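Local atomic coordinates of PtLCIB4 H88A mutant (Phaeodactylum tricornutum, PDB entry 5B5Z), a protein that binds zinc and belongs to the LCIB family of beta-carbonic anhydrases, which probably interconvert carbon dioxide and bicarbonate, here as an engineered mutant. Residues Leu110-His115 against Lys219-Ile224; Arg223-Gly228 against Cys262-Ser267. All blocks are in the same frame, centred on the assembly; numbering follows the deposited sequence.

Contact 1. Residues Leu110-His115 against Lys219-Ile224. With ZN (zinc ion), chain C.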
loop_
_atom_site.group_PDB
_atom_site.type_symbol
_atom_site.label_atom_id
_atom_site.label_comp_id
_atom_site.label_asym_id
_atom_site.label_seq_id
_atom_site.Cartn_x
_atom_site.Cartn_y
_atom_site.Cartn_z
ATOM N N LEU A 110 6.456 7.548 -11.005
ATOM C CA LEU A 110 5.978 6.221 -10.608
ATOM C C LEU A 110 7.118 5.212 -10.573
ATOM O O LEU A 110 7.831 5.048 -11.550
ATOM C CB LEU A 110 4.891 5.735 -11.572
ATOM C CG LEU A 110 4.388 4.310 -11.351
ATOM C CD1 LEU A 110 3.582 4.222 -10.062
ATOM C CD2 LEU A 110 3.565 3.880 -12.543
ATOM N N ILE A 111 7.301 4.575 -9.418
ATOM C CA ILE A 111 8.272 3.486 -9.245
ATOM C C ILE A 111 7.504 2.182 -9.095
ATOM O O ILE A 111 6.713 2.048 -8.167
ATOM C CB ILE A 111 9.160 3.660 -7.975
ATOM C CG1 ILE A 111 9.648 5.107 -7.808
ATOM C CG2 ILE A 111 10.315 2.634 -7.961
ATOM C CD1 ILE A 111 10.626 5.576 -8.882
ATOM N N TYR A 112 7.716 1.217 -9.985
ATOM C CA TYR A 112 7.011 -0.060 -9.851
ATOM C C TYR A 112 7.951 -1.218 -10.083
ATOM O O TYR A 112 8.984 -1.069 -10.711
ATOM C CB TYR A 112 5.826 -0.156 -10.829
ATOM C CG TYR A 112 6.174 -0.370 -12.293
ATOM C CD1 TYR A 112 6.403 0.706 -13.147
ATOM C CD2 TYR A 112 6.210 -1.646 -12.820
ATOM C CE1 TYR A 112 6.709 0.502 -14.499
ATOM C CE2 TYR A 112 6.518 -1.866 -14.168
ATOM C CZ TYR A 112 6.770 -0.789 -14.993
ATOM O OH TYR A 112 7.065 -1.009 -16.337
ATOM N N GLY A 113 7.558 -2.377 -9.588
ATOM C CA GLY A 113 8.357 -3.549 -9.846
ATOM C C GLY A 113 7.894 -4.761 -9.105
ATOM O O GLY A 113 7.141 -4.698 -8.133
ATOM N N SER A 114 8.393 -5.894 -9.577
ATOM C CA SER A 114 8.313 -7.117 -8.824
ATOM C C SER A 114 9.407 -7.110 -7.772
ATOM O O SER A 114 10.226 -6.207 -7.720
ATOM C CB SER A 114 8.503 -8.311 -9.753
ATOM O OG SER A 114 9.791 -8.233 -10.359
ATOM N N HIS A 115 9.433 -8.120 -6.926
ATOM C CA HIS A 115 10.587 -8.248 -6.031
ATOM C C HIS A 115 10.918 -9.713 -5.767
ATOM O O HIS A 115 10.125 -10.611 -6.058
ATOM C CB HIS A 115 10.369 -7.489 -4.705
ATOM C CG HIS A 115 9.442 -8.166 -3.746
ATOM N ND1 HIS A 115 9.828 -8.560 -2.481
ATOM C CD2 HIS A 115 8.138 -8.504 -3.861
ATOM C CE1 HIS A 115 8.801 -9.129 -1.870
ATOM N NE2 HIS A 115 7.757 -9.090 -2.675
ATOM N N LYS A 219 3.041 -4.573 -18.616
ATOM C CA LYS A 219 1.879 -4.511 -19.504
ATOM C C LYS A 219 0.682 -3.817 -18.852
ATOM O O LYS A 219 -0.008 -3.011 -19.489
ATOM C CB LYS A 219 1.478 -5.927 -19.947
ATOM C CG LYS A 219 2.502 -6.612 -20.816
ATOM C CD LYS A 219 2.005 -7.989 -21.267
ATOM C CE LYS A 219 3.130 -8.866 -21.774
ATOM N NZ LYS A 219 2.703 -10.300 -21.779
ATOM N N LEU A 220 0.422 -4.138 -17.584
ATOM C CA LEU A 220 -0.716 -3.548 -16.888
ATOM C C LEU A 220 -0.486 -2.066 -16.606
ATOM O O LEU A 220 -1.398 -1.245 -16.763
ATOM C CB LEU A 220 -1.000 -4.313 -15.588
ATOM C CG LEU A 220 -2.206 -3.867 -14.763
ATOM C CD1 LEU A 220 -3.469 -3.903 -15.594
ATOM C CD2 LEU A 220 -2.394 -4.752 -13.519
ATOM N N VAL A 221 0.728 -1.721 -16.184
ATOM C CA VAL A 221 1.060 -0.310 -15.944
ATOM C C VAL A 221 0.898 0.502 -17.231
ATOM O O VAL A 221 0.282 1.575 -17.232
ATOM C CB VAL A 221 2.487 -0.167 -15.390
ATOM C CG1 VAL A 221 2.927 1.319 -15.381
ATOM C CG2 VAL A 221 2.535 -0.772 -13.995
ATOM N N THR A 222 1.426 -0.028 -18.327
ATOM C CA THR A 222 1.273 0.636 -19.620
ATOM C C THR A 222 -0.208 0.834 -19.973
ATOM O O THR A 222 -0.604 1.911 -20.408
ATOM C CB THR A 222 1.971 -0.152 -20.727
ATOM O OG1 THR A 222 3.384 -0.131 -20.493
ATOM C CG2 THR A 222 1.662 0.466 -22.106
ATOM N N ARG A 223 -1.028 -0.194 -19.760
ATOM C CA ARG A 223 -2.460 -0.069 -20.022
ATOM C C ARG A 223 -3.113 1.028 -19.173
ATOM O O ARG A 223 -3.908 1.824 -19.673
ATOM C CB ARG A 223 -3.169 -1.411 -19.784
ATOM C CG ARG A 223 -4.680 -1.353 -20.050
ATOM C CD ARG A 223 -5.306 -2.738 -20.034
ATOM N NE ARG A 223 -4.870 -3.530 -21.181
ATOM C CZ ARG A 223 -5.106 -4.831 -21.313
ATOM N NH1 ARG A 223 -5.762 -5.482 -20.359
ATOM N NH2 ARG A 223 -4.687 -5.479 -22.390
ATOM N N ILE A 224 -2.775 1.077 -17.885
ATOM C CA ILE A 224 -3.343 2.090 -17.006
ATOM C C ILE A 224 -2.943 3.499 -17.446
ATOM O O ILE A 224 -3.775 4.422 -17.439
ATOM C CB ILE A 224 -2.899 1.855 -15.549
ATOM C CG1 ILE A 224 -3.569 0.596 -15.003
ATOM C CG2 ILE A 224 -3.266 3.053 -14.659
ATOM C CD1 ILE A 224 -2.966 0.115 -13.681
HETATM ZN ZN ZN C . 5.850 -9.878 -2.413
HETATM O O HOH W 1 6.100 -10.915 -0.819
#
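Val221 presses its two methyl groups against Leu110 and Tyr112. From its CB, which points toward the strand, the side chain forks. CG1, anti to the backbone N (chi1 170°), goes to Leu110 and to the CD1-CE1 side of the Tyr112 ring; CG2 goes to the ring alone. At CG1 the nearest atom is CD2 of Leu110, 3.9 Å away, the two side chains meeting tip to tip, and CE1 of Tyr112 lies 4.0 Å from the same methyl. CG2 sits over the middle of the Tyr112 ring in a CH-pi contact, 4.0 Å from the ring centroid and only 10° off the normal. The tyrosine ring thus offers a face, not an edge, to the helix. Strand 107-117 lies inside the mixed sheet, parallel to both neighbours, strands 52-57 and 238-247, and helix 205-228 packs against it before the chain enters strand 238-247, an alpha/beta layering. Further along, the 110-115 segment reaches the metal site: NE2 of His115 binds zinc at 2.1 Å, with Cys59, Cys139 and a water 1.9 Å from the metal as the other ligands. ND1 of His115 is hydrogen-bonded to Asn247 OD1, a second-shell bond that helps fix the turn of the imidazole.

Contact 2. Residues Arg223-Gly228 against Cys262-Ser267; sequences RILDEG and CIRDSS
Arg264 reaches from the strand to the last turn of helix 205-228, where Leu225 and Asp226 receive its side chain in two different ways. Leu225 takes the flat side. Its CB lies 3.6 Å above the guanidinium plane, over the centre of the group, while CD1 rests 3.9 Å from CD of Arg264, the two side chains crossing at a slant, so that CD1 meets the aliphatic CD and CB the guanidinium. Asp226 takes the edge. NH2 of Arg264 donates to OD1 at 2.9 Å in a nearly straight bond (162°), in the guanidinium plane, and this pair is the core of a salt bridge. NH1 adds a weak bond to the same OD1 at 3.3 Å, so a single carboxylate oxygen accepts from both terminal nitrogens, and the carboxylate and guanidinium planes are turned 32° apart. A bend in the arginine chain at chi3 (52°) brings the guanidinium against the helix rather than past it. Because Asp226 lies near the C-terminal end of the helix, the positive group probably offsets its charge there. A leucine in place of Arg264 has no guanidinium, and would probably leave the Asp226 carboxylate without its ionic mate and Leu225 CB without the flat group that lies against it. Leu225 also packs on Phe95 of helix 91-99. The backbone of Arg264 pairs with Ile238 of the antiparallel neighbour strand, and just beyond it the chain turns toward strand 270-273, a weak bond from Ser267 N to Asp265 OD1, 3.1 Å long, giving an Asx turn. The arrangement is that of an alpha/beta fold in which a helix layered on the face of the mixed sheet is tied to strand 255-264 by a salt bridge.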
loop_
_atom_site.group_PDB
_atom_site.type_symbol
_atom_site.label_atom_id
_atom_site.label_comp_id
_atom_site.label_asym_id
_atom_site.label_seq_id
_atom_site.Cartn_x
_atom_site.Cartn_y
_atom_site.Cartn_z
ATOM N N ARG A 223 -1.028 -0.194 -19.760
ATOM C CA ARG A 223 -2.460 -0.069 -20.022
ATOM C C ARG A 223 -3.113 1.028 -19.173
ATOM O O ARG A 223 -3.908 1.824 -19.673
ATOM C CB ARG A 223 -3.169 -1.411 -19.784
ATOM C CG ARG A 223 -4.680 -1.353 -20.050
ATOM C CD ARG A 223 -5.306 -2.738 -20.034
ATOM N NE ARG A 223 -4.870 -3.530 -21.181
ATOM C CZ ARG A 223 -5.106 -4.831 -21.313
ATOM N NH1 ARG A 223 -5.762 -5.482 -20.359
ATOM N NH2 ARG A 223 -4.687 -5.479 -22.390
ATOM N N ILE A 224 -2.775 1.077 -17.885
ATOM C CA ILE A 224 -3.343 2.090 -17.006
ATOM C C ILE A 224 -2.943 3.499 -17.446
ATOM O O ILE A 224 -3.775 4.422 -17.439
ATOM C CB ILE A 224 -2.899 1.855 -15.549
ATOM C CG1 ILE A 224 -3.569 0.596 -15.003
ATOM C CG2 ILE A 224 -3.266 3.053 -14.659
ATOM C CD1 ILE A 224 -2.966 0.115 -13.681
ATOM N N LEU A 225 -1.679 3.664 -17.824
ATOM C CA LEU A 225 -1.187 4.975 -18.237
ATOM C C LEU A 225 -1.840 5.386 -19.559
ATOM O O LEU A 225 -2.149 6.553 -19.751
ATOM C CB LEU A 225 0.336 4.981 -18.373
ATOM C CG LEU A 225 1.145 4.660 -17.114
ATOM C CD1 LEU A 225 2.642 4.779 -17.375
ATOM C CD2 LEU A 225 0.732 5.564 -15.990
ATOM N N ASP A 226 -2.054 4.424 -20.457
ATOM C CA ASP A 226 -2.726 4.712 -21.726
ATOM C C ASP A 226 -4.175 5.146 -21.485
ATOM O O ASP A 226 -4.667 6.088 -22.116
ATOM C CB ASP A 226 -2.675 3.490 -22.663
ATOM C CG ASP A 226 -1.267 3.201 -23.199
ATOM O OD1 ASP A 226 -0.361 4.052 -23.034
ATOM O OD2 ASP A 226 -1.060 2.114 -23.786
ATOM N N GLU A 227 -4.855 4.483 -20.554
ATOM C CA GLU A 227 -6.248 4.819 -20.235
ATOM C C GLU A 227 -6.418 6.141 -19.502
ATOM O O GLU A 227 -7.330 6.906 -19.810
ATOM C CB GLU A 227 -6.888 3.726 -19.379
ATOM C CG GLU A 227 -7.002 2.392 -20.049
ATOM C CD GLU A 227 -8.162 2.319 -21.015
ATOM O OE1 GLU A 227 -9.116 3.125 -20.876
ATOM O OE2 GLU A 227 -8.114 1.447 -21.899
ATOM N N GLY A 228 -5.558 6.390 -18.517
ATOM C CA GLY A 228 -5.741 7.506 -17.605
ATOM C C GLY A 228 -4.910 8.718 -17.960
ATOM O O GLY A 228 -4.777 9.646 -17.158
ATOM N N CYS A 262 11.710 6.130 -18.226
ATOM C CA CYS A 262 11.259 6.983 -19.318
ATOM C C CYS A 262 10.295 8.050 -18.830
ATOM O O CYS A 262 9.858 8.032 -17.677
ATOM C CB CYS A 262 10.603 6.132 -20.419
ATOM S SG CYS A 262 9.021 5.363 -19.951
ATOM N N ILE A 263 9.973 8.982 -19.721
ATOM C CA ILE A 263 9.041 10.051 -19.424
ATOM C C ILE A 263 7.958 10.096 -20.493
ATOM O O ILE A 263 8.246 9.999 -21.685
ATOM C CB ILE A 263 9.744 11.417 -19.350
ATOM C CG1 ILE A 263 10.833 11.413 -18.275
ATOM C CG2 ILE A 263 8.733 12.502 -19.046
ATOM C CD1 ILE A 263 11.628 12.716 -18.224
ATOM N N ARG A 264 6.711 10.214 -20.053
ATOM C CA ARG A 264 5.568 10.344 -20.947
ATOM C C ARG A 264 4.918 11.709 -20.755
ATOM O O ARG A 264 4.965 12.264 -19.663
ATOM C CB ARG A 264 4.551 9.232 -20.685
ATOM C CG ARG A 264 5.080 7.828 -20.941
ATOM C CD ARG A 264 4.161 6.777 -20.311
ATOM N NE ARG A 264 2.768 6.969 -20.709
ATOM C CZ ARG A 264 2.048 6.083 -21.395
ATOM N NH1 ARG A 264 2.574 4.920 -21.750
ATOM N NH2 ARG A 264 0.790 6.357 -21.711
ATOM N N ASP A 265 4.308 12.252 -21.808
ATOM C CA ASP A 265 3.610 13.534 -21.683
ATOM C C ASP A 265 2.129 13.330 -21.385
ATOM O O ASP A 265 1.663 12.195 -21.275
ATOM C CB ASP A 265 3.796 14.394 -22.946
ATOM C CG ASP A 265 3.250 13.737 -24.208
ATOM O OD1 ASP A 265 2.525 12.722 -24.123
ATOM O OD2 ASP A 265 3.556 14.248 -25.306
ATOM N N SER A 266 1.393 14.434 -21.265
ATOM C CA SER A 266 -0.014 14.385 -20.870
ATOM C C SER A 266 -0.895 13.730 -21.932
ATOM O O SER A 266 -2.053 13.408 -21.666
ATOM C CB SER A 266 -0.532 15.797 -20.559
ATOM O OG SER A 266 -0.530 16.620 -21.714
ATOM N N SER A 267 -0.343 13.533 -23.127
ATOM C CA SER A 267 -1.068 12.874 -24.210
ATOM C C SER A 267 -0.700 11.401 -24.352
ATOM O O SER A 267 -1.143 10.735 -25.285
ATOM C CB SER A 267 -0.814 13.592 -25.539
ATOM O OG SER A 267 -0.954 14.993 -25.400
#

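Helix 205-228 serves both contacts, which overlap at Arg223 and Ile224 and whose centres lie about 12 Å apart; each joins this helix to the same mixed sheet. Contact 1 is core: its touching residues are all buried, its centre is about 7 Å from that of the chain, and its chemistry is methyl groups against a methyl and an aromatic face. Contact 2, whose centre is about 17 Å from that of the chain, reaches the surface, where the exposed Asp226 allows a charged pair beside the buried Leu225. The strand of contact 1 also carries a zinc ligand, whereas contact 2 involves none. Near both, Leu181 of the second subunit packs against Arg223 and Ile224.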